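Local coordinates for cytochrome p450EpoK (Sorangium cellulosum, PDB 1PKF), which is a cytochrome P450, a mainly helical haem protein, modelled here with iron protoporphyrin IX and epothilone D bound in its interior, at residues V69-W74 against G304-A309; E142-R147 against S408-L413; V294-N299 against A333-T338. One frame throughout, in Å; residues are numbered along the deposited sequence.

Contact 1: V69-W74 against G304-A309. With HEM (protoporphyrin IX containing Fe), chain B.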
loop_
_atom_site.group_PDB
_atom_site.type_symbol
_atom_site.label_atom_id
_atom_site.label_comp_id
_atom_site.label_asym_id
_atom_site.label_seq_id
_atom_site.Cartn_x
_atom_site.Cartn_y
_atom_site.Cartn_z
ATOM N N VAL A 69 9.318 -3.297 -14.470
ATOM C CA VAL A 69 8.060 -3.186 -13.742
ATOM C C VAL A 69 6.886 -3.524 -14.648
ATOM O O VAL A 69 5.919 -4.144 -14.218
ATOM C CB VAL A 69 7.897 -1.756 -13.211
ATOM C CG1 VAL A 69 6.553 -1.586 -12.531
ATOM C CG2 VAL A 69 9.019 -1.448 -12.232
ATOM N N SER A 70 6.971 -3.126 -15.915
ATOM C CA SER A 70 5.853 -3.261 -16.823
ATOM C C SER A 70 5.464 -4.723 -16.937
ATOM O O SER A 70 6.302 -5.583 -17.227
ATOM C CB SER A 70 6.165 -2.689 -18.203
ATOM O OG SER A 70 5.188 -3.134 -19.134
ATOM N N ARG A 71 4.186 -5.000 -16.698
ATOM C CA ARG A 71 3.690 -6.352 -16.783
ATOM C C ARG A 71 3.733 -6.827 -18.225
ATOM O O ARG A 71 3.593 -8.014 -18.487
ATOM C CB ARG A 71 2.272 -6.458 -16.212
ATOM C CG ARG A 71 2.250 -6.549 -14.713
ATOM C CD ARG A 71 2.504 -5.225 -14.027
ATOM N NE ARG A 71 2.224 -5.268 -12.583
ATOM C CZ ARG A 71 3.079 -4.940 -11.614
ATOM N NH1 ARG A 71 4.301 -4.549 -11.873
ATOM N NH2 ARG A 71 2.696 -5.000 -10.356
ATOM N N GLU A 72 3.954 -5.898 -19.151
ATOM C CA GLU A 72 4.050 -6.241 -20.560
ATOM C C GLU A 72 5.362 -6.990 -20.846
ATOM O O GLU A 72 5.448 -7.689 -21.843
ATOM C CB GLU A 72 3.861 -4.994 -21.455
ATOM C CG GLU A 72 2.383 -4.685 -21.753
ATOM C CD GLU A 72 2.097 -3.230 -22.153
ATOM O OE1 GLU A 72 2.330 -2.308 -21.331
ATOM O OE2 GLU A 72 1.608 -3.005 -23.290
ATOM N N GLU A 73 6.355 -6.879 -19.959
ATOM C CA GLU A 73 7.588 -7.674 -20.068
ATOM C C GLU A 73 7.418 -9.141 -19.643
ATOM O O GLU A 73 8.311 -9.955 -19.887
ATOM C CB GLU A 73 8.721 -7.073 -19.226
ATOM C CG GLU A 73 9.127 -5.651 -19.578
ATOM C CD GLU A 73 9.466 -5.447 -21.049
ATOM O OE1 GLU A 73 8.595 -4.904 -21.773
ATOM O OE2 GLU A 73 10.593 -5.815 -21.476
ATOM N N TRP A 74 6.293 -9.474 -19.007
ATOM C CA TRP A 74 6.055 -10.828 -18.458
ATOM C C TRP A 74 5.806 -11.867 -19.562
ATOM O O TRP A 74 5.178 -11.574 -20.567
ATOM C CB TRP A 74 4.855 -10.784 -17.491
ATOM C CG TRP A 74 4.652 -11.957 -16.598
ATOM C CD1 TRP A 74 5.588 -12.854 -16.189
ATOM C CD2 TRP A 74 3.424 -12.356 -15.965
ATOM N NE1 TRP A 74 5.024 -13.789 -15.353
ATOM C CE2 TRP A 74 3.698 -13.500 -15.193
ATOM C CE3 TRP A 74 2.107 -11.858 -15.976
ATOM C CZ2 TRP A 74 2.718 -14.159 -14.451
ATOM C CZ3 TRP A 74 1.145 -12.510 -15.235
ATOM C CH2 TRP A 74 1.455 -13.647 -14.479
ATOM N N GLY A 304 5.099 -9.378 -1.417
ATOM C CA GLY A 304 5.930 -8.226 -1.687
ATOM C C GLY A 304 5.513 -7.572 -2.965
ATOM O O GLY A 304 4.343 -7.345 -3.179
ATOM N N THR A 305 6.478 -7.236 -3.805
ATOM C CA THR A 305 6.161 -6.628 -5.076
ATOM C C THR A 305 6.895 -7.415 -6.137
ATOM O O THR A 305 7.642 -8.334 -5.805
ATOM C CB THR A 305 6.494 -5.121 -5.055
ATOM O OG1 THR A 305 6.075 -4.519 -6.291
ATOM C CG2 THR A 305 8.014 -4.904 -4.963
ATOM N N VAL A 306 6.650 -7.099 -7.393
ATOM C CA VAL A 306 7.138 -7.909 -8.492
ATOM C C VAL A 306 7.998 -7.128 -9.477
ATOM O O VAL A 306 7.837 -5.920 -9.659
ATOM C CB VAL A 306 5.981 -8.572 -9.305
ATOM C CG1 VAL A 306 5.287 -9.546 -8.432
ATOM C CG2 VAL A 306 4.960 -7.544 -9.800
ATOM N N ARG A 307 8.903 -7.871 -10.105
ATOM C CA ARG A 307 9.653 -7.395 -11.241
ATOM C C ARG A 307 9.705 -8.537 -12.247
ATOM O O ARG A 307 9.385 -9.693 -11.908
ATOM C CB ARG A 307 11.068 -6.974 -10.815
ATOM C CG ARG A 307 11.100 -5.776 -9.861
ATOM C CD ARG A 307 10.694 -4.507 -10.553
ATOM N NE ARG A 307 10.893 -3.269 -9.791
ATOM C CZ ARG A 307 10.015 -2.781 -8.926
ATOM N NH1 ARG A 307 8.911 -3.471 -8.628
ATOM N NH2 ARG A 307 10.266 -1.631 -8.303
ATOM N N PHE A 308 10.113 -8.204 -13.472
ATOM C CA PHE A 308 10.171 -9.140 -14.578
ATOM C C PHE A 308 11.526 -9.061 -15.292
ATOM O O PHE A 308 11.895 -7.998 -15.777
ATOM C CB PHE A 308 9.059 -8.801 -15.560
ATOM C CG PHE A 308 7.698 -8.801 -14.931
ATOM C CD1 PHE A 308 7.124 -7.618 -14.475
ATOM C CD2 PHE A 308 7.017 -9.997 -14.731
ATOM C CE1 PHE A 308 5.870 -7.630 -13.858
ATOM C CE2 PHE A 308 5.760 -10.007 -14.122
ATOM C CZ PHE A 308 5.197 -8.815 -13.693
ATOM N N ALA A 309 12.256 -10.173 -15.368
ATOM C CA ALA A 309 13.564 -10.213 -16.062
ATOM C C ALA A 309 13.456 -9.769 -17.509
ATOM O O ALA A 309 12.764 -10.396 -18.281
ATOM C CB ALA A 309 14.147 -11.627 -16.004
HETATM C CHA HEM B . 4.161 2.566 -5.212
HETATM C CHB HEM B . 4.083 1.123 -0.710
HETATM C CHC HEM B . 0.592 4.282 0.465
HETATM C CHD HEM B . 0.435 5.493 -4.093
HETATM C C1A HEM B . 4.509 1.973 -4.048
HETATM C C2A HEM B . 5.571 1.004 -3.894
HETATM C C3A HEM B . 5.534 0.588 -2.644
HETATM C C4A HEM B . 4.456 1.278 -1.985
HETATM C CMA HEM B . 6.505 -0.436 -2.059
HETATM C CAA HEM B . 6.547 0.544 -4.986
HETATM C CBA HEM B . 6.086 -0.817 -5.526
HETATM C CGA HEM B . 7.084 -1.313 -6.550
HETATM O O1A HEM B . 6.811 -2.338 -7.231
HETATM O O2A HEM B . 8.167 -0.677 -6.720
HETATM C C1B HEM B . 3.103 1.848 -0.102
HETATM C C2B HEM B . 2.763 1.654 1.291
HETATM C C3B HEM B . 1.848 2.553 1.585
HETATM C C4B HEM B . 1.528 3.283 0.413
HETATM C CMB HEM B . 3.370 0.639 2.323
HETATM C CAB HEM B . 1.102 2.745 2.894
HETATM C CBB HEM B . 1.710 2.788 4.053
HETATM C C1C HEM B . 0.242 4.972 -0.614
HETATM C C2C HEM B . -0.668 6.095 -0.716
HETATM C C3C HEM B . -0.706 6.419 -2.003
HETATM C C4C HEM B . 0.214 5.548 -2.747
HETATM C CMC HEM B . -1.461 6.753 0.409
HETATM C CAC HEM B . -1.579 7.536 -2.525
HETATM C CBC HEM B . -1.300 8.024 -3.694
HETATM C C1D HEM B . 1.349 4.740 -4.769
HETATM C C2D HEM B . 1.453 4.781 -6.209
HETATM C C3D HEM B . 2.608 3.890 -6.559
HETATM C C4D HEM B . 3.070 3.384 -5.300
HETATM C CMD HEM B . 0.657 5.584 -7.243
HETATM C CAD HEM B . 3.164 3.617 -7.944
HETATM C CBD HEM B . 4.439 4.454 -8.029
HETATM C CGD HEM B . 5.149 4.192 -9.320
HETATM O O1D HEM B . 5.061 3.074 -9.871
HETATM O O2D HEM B . 5.824 5.102 -9.836
HETATM N NA HEM B . 3.842 2.110 -2.872
HETATM N NB HEM B . 2.316 2.864 -0.672
HETATM N NC HEM B . 0.758 4.693 -1.840
HETATM N ND HEM B . 2.326 3.898 -4.218
HETATM FE FE HEM B . 2.435 3.549 -2.271
HETATM O O HOH W 1 5.603 -4.036 -9.392
#
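Beside a haem propionate, in the wall of the haem and epothilone D pockets, loop 69-74 lies against strand 304-309, and the ring of F308 reaches in among V69, R71 and W74. Its CE1 meets V69 O edge-on at 3.5 Å. F308 CE2 stands over one face of the W74 indole, 3.3 Å from W74 CG, with the two ring planes inclined at 43°. R71 crosses F308 at roughly a right angle; a bend at chi2 (76°) turns its guanidinium back to V69, where NH1 donates in the guanidinium plane to V69 O at 2.9 Å. V306 CG2 covers one face of that guanidinium, 3.5 Å from R71 NH2. Strand 304-309 belongs to the mixed sheet of the P450 fold, and the backbone of F308 bonds to A68 of the edge strand. From the same strand R307 sends NH1 to HEM O1A and NH2 to HEM O2A, both at 2.8 Å, while V69 CG2 lies over a face of its guanidinium. T305 OG1 also donates to HEM O1A, at a very short 2.5 Å. Water 1 accepts from R71 NH1 and donates to V306 O and HEM O1A, which thus receives three bonds that would favour an ionised propionate.

Contact 2: E142-R147 against S408-L413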
loop_
_atom_site.group_PDB
_atom_site.type_symbol
_atom_site.label_atom_id
_atom_site.label_comp_id
_atom_site.label_asym_id
_atom_site.label_seq_id
_atom_site.Cartn_x
_atom_site.Cartn_y
_atom_site.Cartn_z
ATOM N N GLU A 142 -18.226 -2.212 22.029
ATOM C CA GLU A 142 -17.289 -2.639 20.996
ATOM C C GLU A 142 -16.821 -1.462 20.141
ATOM O O GLU A 142 -17.637 -0.697 19.613
ATOM C CB GLU A 142 -17.950 -3.685 20.091
ATOM C CG GLU A 142 -18.525 -4.893 20.823
ATOM C CD GLU A 142 -17.567 -6.074 20.840
ATOM O OE1 GLU A 142 -16.631 -6.067 21.670
ATOM O OE2 GLU A 142 -17.741 -7.011 20.022
ATOM N N PHE A 143 -15.504 -1.319 20.012
ATOM C CA PHE A 143 -14.927 -0.441 18.997
ATOM C C PHE A 143 -13.962 -1.226 18.107
ATOM O O PHE A 143 -12.970 -1.766 18.575
ATOM C CB PHE A 143 -14.212 0.744 19.639
ATOM C CG PHE A 143 -13.879 1.846 18.666
ATOM C CD1 PHE A 143 -14.849 2.734 18.256
ATOM C CD2 PHE A 143 -12.594 1.978 18.156
ATOM C CE1 PHE A 143 -14.547 3.729 17.364
ATOM C CE2 PHE A 143 -12.291 2.958 17.277
ATOM C CZ PHE A 143 -13.264 3.844 16.868
ATOM N N ASP A 144 -14.282 -1.289 16.822
ATOM C CA ASP A 144 -13.464 -1.994 15.841
ATOM C C ASP A 144 -12.545 -1.023 15.112
ATOM O O ASP A 144 -12.987 -0.229 14.296
ATOM C CB ASP A 144 -14.353 -2.712 14.836
ATOM C CG ASP A 144 -13.564 -3.593 13.901
ATOM O OD1 ASP A 144 -14.135 -4.588 13.413
ATOM O OD2 ASP A 144 -12.371 -3.371 13.599
ATOM N N VAL A 145 -11.255 -1.107 15.402
ATOM C CA VAL A 145 -10.286 -0.151 14.879
ATOM C C VAL A 145 -10.236 -0.154 13.361
ATOM O O VAL A 145 -9.915 0.864 12.747
ATOM C CB VAL A 145 -8.934 -0.400 15.496
ATOM C CG1 VAL A 145 -7.843 0.427 14.813
ATOM C CG2 VAL A 145 -9.010 -0.052 16.980
ATOM N N VAL A 146 -10.594 -1.273 12.746
ATOM C CA VAL A 146 -10.689 -1.316 11.298
ATOM C C VAL A 146 -12.021 -0.739 10.830
ATOM O O VAL A 146 -12.053 0.370 10.269
ATOM C CB VAL A 146 -10.489 -2.752 10.751
ATOM C CG1 VAL A 146 -10.588 -2.753 9.269
ATOM C CG2 VAL A 146 -9.149 -3.310 11.176
ATOM N N ARG A 147 -13.110 -1.477 11.087
ATOM C CA ARG A 147 -14.448 -1.120 10.588
ATOM C C ARG A 147 -14.947 0.262 11.030
ATOM O O ARG A 147 -15.619 0.964 10.269
ATOM C CB ARG A 147 -15.471 -2.178 11.038
ATOM C CG ARG A 147 -16.778 -2.219 10.222
ATOM C CD ARG A 147 -18.093 -2.411 11.044
ATOM N NE ARG A 147 -17.915 -3.255 12.236
ATOM C CZ ARG A 147 -18.426 -3.007 13.443
ATOM N NH1 ARG A 147 -19.190 -1.934 13.665
ATOM N NH2 ARG A 147 -18.167 -3.846 14.451
ATOM N N SER A 408 -10.797 -7.218 11.289
ATOM C CA SER A 408 -11.284 -6.588 12.500
ATOM C C SER A 408 -10.222 -6.528 13.602
ATOM O O SER A 408 -9.376 -7.376 13.727
ATOM C CB SER A 408 -12.543 -7.309 13.016
ATOM O OG SER A 408 -12.264 -8.676 13.233
ATOM N N LEU A 409 -10.288 -5.479 14.398
ATOM C CA LEU A 409 -9.364 -5.266 15.482
ATOM C C LEU A 409 -10.200 -4.641 16.590
ATOM O O LEU A 409 -10.349 -3.413 16.684
ATOM C CB LEU A 409 -8.226 -4.358 15.013
ATOM C CG LEU A 409 -7.255 -3.850 16.071
ATOM C CD1 LEU A 409 -6.720 -5.000 16.840
ATOM C CD2 LEU A 409 -6.109 -3.059 15.447
ATOM N N ASN A 410 -10.808 -5.507 17.388
ATOM C CA ASN A 410 -11.727 -5.077 18.421
ATOM C C ASN A 410 -11.011 -4.711 19.708
ATOM O O ASN A 410 -10.226 -5.499 20.227
ATOM C CB ASN A 410 -12.769 -6.162 18.693
ATOM C CG ASN A 410 -13.877 -6.183 17.642
ATOM O OD1 ASN A 410 -14.197 -7.234 17.086
ATOM N ND2 ASN A 410 -14.458 -5.020 17.361
ATOM N N VAL A 411 -11.302 -3.515 20.213
ATOM C CA VAL A 411 -10.697 -3.003 21.443
ATOM C C VAL A 411 -11.751 -2.397 22.398
ATOM O O VAL A 411 -12.930 -2.270 22.066
ATOM C CB VAL A 411 -9.602 -1.927 21.143
ATOM C CG1 VAL A 411 -8.632 -2.404 20.058
ATOM C CG2 VAL A 411 -10.220 -0.610 20.739
ATOM N N ILE A 412 -11.288 -2.030 23.583
ATOM C CA ILE A 412 -12.082 -1.364 24.595
ATOM C C ILE A 412 -11.381 -0.057 24.875
ATOM O O ILE A 412 -10.251 -0.065 25.351
ATOM C CB ILE A 412 -12.066 -2.200 25.866
ATOM C CG1 ILE A 412 -12.907 -3.452 25.684
ATOM C CG2 ILE A 412 -12.549 -1.384 27.067
ATOM C CD1 ILE A 412 -12.483 -4.557 26.622
ATOM N N LEU A 413 -12.023 1.062 24.569
ATOM C CA LEU A 413 -11.340 2.349 24.669
ATOM C C LEU A 413 -11.131 2.722 26.146
ATOM O O LEU A 413 -9.996 2.847 26.589
ATOM C CB LEU A 413 -12.096 3.440 23.899
ATOM C CG LEU A 413 -12.136 3.327 22.363
ATOM C CD1 LEU A 413 -12.221 1.895 21.910
ATOM C CD2 LEU A 413 -13.308 4.084 21.795
#
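The F143 ring carries L413 CD2 over one face, a CH-pi contact 4.2 Å from its centroid and 24° off the ring normal, while V411 CG2 sits at its edge. L413 CD1 presses tightly on the same residue, 3.2 Å from F143 CB. A second flat group, the carboxylate of D144, is approached at OD2 from opposite faces: V146 N donates on the anti side at 2.9 Å, and L409 N comes from well above the plane at 3.1 Å. With CG anti to the backbone N (chi1 -173°), the D144 carboxylate is carried towards S408 and L409. The backbones form a short antiparallel ladder. F143 and V411 are a hydrogen-bonded pair, in which V411 N reaches F143 O at 2.9 Å but the return bond, F143 N to V411 O, is weak at 3.4 Å. D144 and N410 follow as a non-hydrogen-bonded pair with side chains on the other face of the sheet. V145 N then donates to L409 O at 2.8 Å as the chain turns into helix 145-150, and V145 and V146 also touch the long helix 241-272. D144 is the N-cap of helix 145-150, so one oxygen joins the helix start to strand 406-412; the amides of V146 and L409, with a weak bond from R147 N, would favour the charged carboxylate.

Contact 3: V294-N299 against A333-T338. Unlike the reference sequence in segment 294-299: E298 (reference Asp).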
loop_
_atom_site.group_PDB
_atom_site.type_symbol
_atom_site.label_atom_id
_atom_site.label_comp_id
_atom_site.label_asym_id
_atom_site.label_seq_id
_atom_site.Cartn_x
_atom_site.Cartn_y
_atom_site.Cartn_z
ATOM N N VAL A 294 6.689 0.205 12.322
ATOM C CA VAL A 294 5.568 -0.711 12.226
ATOM C C VAL A 294 5.693 -1.450 10.912
ATOM O O VAL A 294 5.506 -2.656 10.844
ATOM C CB VAL A 294 4.236 0.010 12.272
ATOM C CG1 VAL A 294 3.133 -0.855 11.637
ATOM C CG2 VAL A 294 3.892 0.335 13.694
ATOM N N LEU A 295 6.005 -0.710 9.871
ATOM C CA LEU A 295 6.105 -1.265 8.533
ATOM C C LEU A 295 7.392 -2.089 8.358
ATOM O O LEU A 295 7.478 -3.007 7.522
ATOM C CB LEU A 295 6.089 -0.127 7.539
ATOM C CG LEU A 295 4.859 0.211 6.706
ATOM C CD1 LEU A 295 3.531 -0.389 7.226
ATOM C CD2 LEU A 295 4.755 1.677 6.519
ATOM N N ARG A 296 8.400 -1.714 9.125
ATOM C CA ARG A 296 9.668 -2.411 9.138
ATOM C C ARG A 296 9.563 -3.740 9.874
ATOM O O ARG A 296 9.984 -4.765 9.371
ATOM C CB ARG A 296 10.720 -1.527 9.807
ATOM C CG ARG A 296 12.121 -1.875 9.375
ATOM C CD ARG A 296 12.684 -3.145 10.064
ATOM N NE ARG A 296 12.352 -3.232 11.495
ATOM C CZ ARG A 296 12.609 -4.300 12.273
ATOM N NH1 ARG A 296 13.169 -5.378 11.741
ATOM N NH2 ARG A 296 12.264 -4.313 13.555
ATOM N N PHE A 297 8.994 -3.703 11.067
ATOM C CA PHE A 297 8.944 -4.837 11.939
ATOM C C PHE A 297 7.861 -5.784 11.460
ATOM O O PHE A 297 7.954 -6.996 11.611
ATOM C CB PHE A 297 8.550 -4.395 13.335
ATOM C CG PHE A 297 8.275 -5.536 14.268
ATOM C CD1 PHE A 297 9.290 -6.425 14.601
ATOM C CD2 PHE A 297 7.028 -5.717 14.819
ATOM C CE1 PHE A 297 9.060 -7.470 15.480
ATOM C CE2 PHE A 297 6.781 -6.768 15.668
ATOM C CZ PHE A 297 7.800 -7.653 16.010
ATOM N N GLU A 298 6.796 -5.215 10.928
ATOM C CA GLU A 298 5.782 -6.089 10.447
ATOM C C GLU A 298 4.935 -5.633 9.299
ATOM O O GLU A 298 3.813 -5.187 9.399
ATOM C CB GLU A 298 5.059 -6.637 11.602
ATOM C CG GLU A 298 4.033 -5.797 12.190
ATOM C CD GLU A 298 2.968 -6.758 12.504
ATOM O OE1 GLU A 298 2.079 -6.434 13.290
ATOM O OE2 GLU A 298 3.111 -7.879 11.926
ATOM N N ASN A 299 5.561 -5.790 8.178
ATOM C CA ASN A 299 5.112 -5.212 6.991
ATOM C C ASN A 299 3.767 -5.780 6.579
ATOM O O ASN A 299 3.530 -6.992 6.711
ATOM C CB ASN A 299 6.109 -5.533 5.920
ATOM C CG ASN A 299 5.872 -4.734 4.694
ATOM O OD1 ASN A 299 5.375 -5.246 3.677
ATOM N ND2 ASN A 299 6.237 -3.473 4.759
ATOM N N ALA A 333 12.874 -9.571 3.868
ATOM C CA ALA A 333 13.993 -8.681 3.716
ATOM C C ALA A 333 14.083 -7.744 4.904
ATOM O O ALA A 333 15.160 -7.396 5.314
ATOM C CB ALA A 333 13.871 -7.882 2.431
ATOM N N LEU A 334 12.951 -7.356 5.474
ATOM C CA LEU A 334 12.931 -6.371 6.535
ATOM C C LEU A 334 13.103 -6.973 7.904
ATOM O O LEU A 334 13.099 -6.236 8.898
ATOM C CB LEU A 334 11.646 -5.553 6.492
ATOM C CG LEU A 334 11.484 -4.639 5.276
ATOM C CD1 LEU A 334 10.238 -3.780 5.412
ATOM C CD2 LEU A 334 12.708 -3.760 5.099
ATOM N N ARG A 335 13.244 -8.295 7.990
ATOM C CA ARG A 335 13.680 -8.940 9.238
ATOM C C ARG A 335 15.114 -9.494 9.094
ATOM O O ARG A 335 15.556 -10.321 9.867
ATOM C CB ARG A 335 12.732 -10.075 9.638
ATOM C CG ARG A 335 11.362 -9.634 10.033
ATOM C CD ARG A 335 11.307 -9.040 11.356
ATOM N NE ARG A 335 9.953 -8.876 11.839
ATOM C CZ ARG A 335 9.322 -9.711 12.632
ATOM N NH1 ARG A 335 9.912 -10.803 13.067
ATOM N NH2 ARG A 335 8.094 -9.440 13.038
ATOM N N ASP A 336 15.823 -9.018 8.087
ATOM C CA ASP A 336 17.131 -9.511 7.743
ATOM C C ASP A 336 18.130 -8.974 8.772
ATOM O O ASP A 336 18.406 -7.763 8.821
ATOM C CB ASP A 336 17.472 -9.086 6.308
ATOM C CG ASP A 336 18.762 -9.737 5.776
ATOM O OD1 ASP A 336 19.680 -9.991 6.583
ATOM O OD2 ASP A 336 18.968 -9.989 4.571
ATOM N N GLY A 337 18.624 -9.887 9.611
ATOM C CA GLY A 337 19.473 -9.571 10.750
ATOM C C GLY A 337 20.848 -8.994 10.452
ATOM O O GLY A 337 21.463 -8.376 11.318
ATOM N N THR A 338 21.318 -9.173 9.228
ATOM C CA THR A 338 22.535 -8.509 8.786
ATOM C C THR A 338 22.343 -7.041 8.381
ATOM O O THR A 338 23.283 -6.414 7.905
ATOM C CB THR A 338 23.128 -9.211 7.588
ATOM O OG1 THR A 338 22.325 -8.920 6.445
ATOM C CG2 THR A 338 23.104 -10.738 7.746
#
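A bend at chi2 (-76°) swings the guanidinium of R335 back towards the end of helix 287-297, and F297, its CG anti to the backbone N (chi1 172°), lays its ring parallel to it. The two flat groups stack with planes 8° apart and centres 4.2 Å apart, R335 NH2 coming down over the rim of the ring. The helix carries the ExxR motif of the P450 family: R296 forms a salt bridge with E293 while its NH1 donates to P343 O, and R350 lies close by, consistent with the E-R-R triad of P450s. R335 also grips the backbone of F297 side-on, NE and NH2 both donating in the guanidinium plane to F297 O, each at 2.8 Å. This carbonyl lies in the last turn of the helix, where the partial negative charge of the helix end would suit a cation. Stacking and the paired bonds together fix the rotation of the guanidinium, whose NH1 turns to a salt bridge with D344. A second arginine works in the reverse direction. R296, bent at both chi2 and chi3, brings NH1 nearly in line with the L334 C=O, with NH1 and L334 O 3.0 Å apart, though the bond is bent at the hydrogen. L334 lies in a type I turn from A333 to D336, which points its side chain at the helix: CB lies 3.4 Å from R296 O, and CD1 lies 3.6 Å from L295 O. N299 folds back on that helix end, with OD1 taking the amide of L301 and ND2 donating to L295 O at 3.1 Å.

In the fold
Contacts 1 and 2 lie on opposite sides of the chain's centre, about 37 Å apart; contact 3 is about 23 Å from contact 1 and about 26 Å from contact 2, all between centres. None touch; contacts 1 and 3 come nearest, about 6 Å between closest atoms, strand 304-309 being the next element after helix 287-297. The chain order is 69-74, 142-147, 294-299, 304-309, 333-338 and 408-413, so contact 1 interleaves with both others, while contact 3 falls between the segments of contact 2. Contacts 2 and 3 both meet helix 241-272. Contact 1 borders the haem and epothilone D, and L295 of contact 3 approaches the haem; contact 2 ties the C-terminal strand into the fold.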